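PDB 5DKV: ABC transporter substrate binding protein (Ribose) from Agrobacterium vitis, which binds alpha-D-tagatopyranose and probably serves as the sugar-binding component of an ABC import system. Local coordinates for residues Ile279-Tyr282 against Gly283-Ala287. Sequence-based numbering, arbitrary orientation.
Sequences IGYY and GVISA
Y282 O takes two hydrogen bonds from S286, one turn further along the same helix. The hydroxyl S286 OG donates to Y282 O at 2.7 Å, and the backbone S286 N donates to it at 2.9 Å. The two donors arrive from opposite faces of the carbonyl plane. OG reaches back because it sits beside its own backbone N, with chi1 at -62°. This serine-to-carbonyl bond is a common helix feature and gives the hydroxyl of this buried serine a partner within its own helix.

The other carbonyls follow the ordinary i to i+4 pattern. I285 N points almost straight at Y281 O, at 3.0 Å and an N-H...O angle of 176°. G283 N bonds to I279 O at 2.9 Å, and V284 N to G280 O at 3.0 Å.

Y281 and I285 run side by side outward from the helix. I285 CG1 approaches Y281 CE2 obliquely, at 3.8 Å. The same CG1 rests 3.4 Å from Y281 O. V284 CG2 lies 3.5 Å from G280 O.

All of this belongs to helix 276-291 of the periplasmic binding protein fold. I279 meets F41, a residue of the tagatose pocket on helix 40-56. V284 packs on A49 and A52 of that helix, and Y281 also touches A52. I279 and S286 face strands 112-115 and 299-307 of the sheet, while V284 and A287 reach strand 87-90.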
# COMPACT_ATOMS: atom_id res chain seq x y z
N ILE A 279 -4.38 -3.17 9.14
CA ILE A 279 -5.33 -3.39 8.07
C ILE A 279 -5.82 -4.82 8.06
O ILE A 279 -7.04 -5.06 7.98
CB ILE A 279 -4.72 -3.02 6.70
CG1 ILE A 279 -4.44 -1.52 6.66
CG2 ILE A 279 -5.66 -3.43 5.56
CD1 ILE A 279 -3.65 -1.10 5.44
N GLY A 280 -4.90 -5.78 8.13
CA GLY A 280 -5.26 -7.16 8.19
C GLY A 280 -6.10 -7.52 9.39
O GLY A 280 -7.07 -8.29 9.27
N TYR A 281 -5.69 -7.01 10.54
CA TYR A 281 -6.32 -7.30 11.83
C TYR A 281 -7.76 -6.82 11.81
O TYR A 281 -8.68 -7.58 12.11
CB TYR A 281 -5.54 -6.62 12.94
CG TYR A 281 -5.87 -7.09 14.34
CD1 TYR A 281 -5.08 -8.02 14.97
CD2 TYR A 281 -6.97 -6.58 15.02
CE1 TYR A 281 -5.38 -8.45 16.25
CE2 TYR A 281 -7.27 -7.01 16.31
CZ TYR A 281 -6.47 -7.93 16.92
OH TYR A 281 -6.77 -8.36 18.20
N TYR A 282 -7.96 -5.56 11.43
CA TYR A 282 -9.31 -5.01 11.42
C TYR A 282 -10.14 -5.61 10.30
O TYR A 282 -11.34 -5.76 10.44
CB TYR A 282 -9.28 -3.49 11.33
CG TYR A 282 -9.09 -2.87 12.70
CD1 TYR A 282 -7.83 -2.72 13.26
CD2 TYR A 282 -10.19 -2.47 13.45
CE1 TYR A 282 -7.67 -2.19 14.53
CE2 TYR A 282 -10.03 -1.94 14.74
CZ TYR A 282 -8.77 -1.79 15.26
OH TYR A 282 -8.63 -1.25 16.52
N GLY A 283 -9.50 -6.02 9.22
CA GLY A 283 -10.24 -6.77 8.21
C GLY A 283 -10.84 -8.06 8.74
O GLY A 283 -12.01 -8.34 8.50
N VAL A 284 -10.05 -8.88 9.44
CA VAL A 284 -10.56 -10.13 9.98
C VAL A 284 -11.60 -9.89 11.06
O VAL A 284 -12.64 -10.55 11.07
CB VAL A 284 -9.42 -11.00 10.51
CG1 VAL A 284 -9.96 -12.19 11.34
CG2 VAL A 284 -8.60 -11.48 9.36
N ILE A 285 -11.33 -8.98 12.00
CA ILE A 285 -12.32 -8.71 13.04
C ILE A 285 -13.64 -8.21 12.46
O ILE A 285 -14.71 -8.59 12.90
CB ILE A 285 -11.82 -7.70 14.07
CG1 ILE A 285 -10.57 -8.23 14.80
CG2 ILE A 285 -12.91 -7.40 15.08
CD1 ILE A 285 -10.79 -9.52 15.61
N SER A 286 -13.57 -7.32 11.46
CA SER A 286 -14.78 -6.81 10.83
C SER A 286 -15.54 -7.92 10.10
O SER A 286 -16.76 -7.97 10.11
CB SER A 286 -14.42 -5.68 9.85
OG SER A 286 -13.81 -4.58 10.53
N ALA A 287 -14.82 -8.83 9.46
CA ALA A 287 -15.51 -9.96 8.83
C ALA A 287 -16.21 -10.81 9.88
O ALA A 287 -17.35 -11.20 9.69
CB ALA A 287 -14.56 -10.82 8.06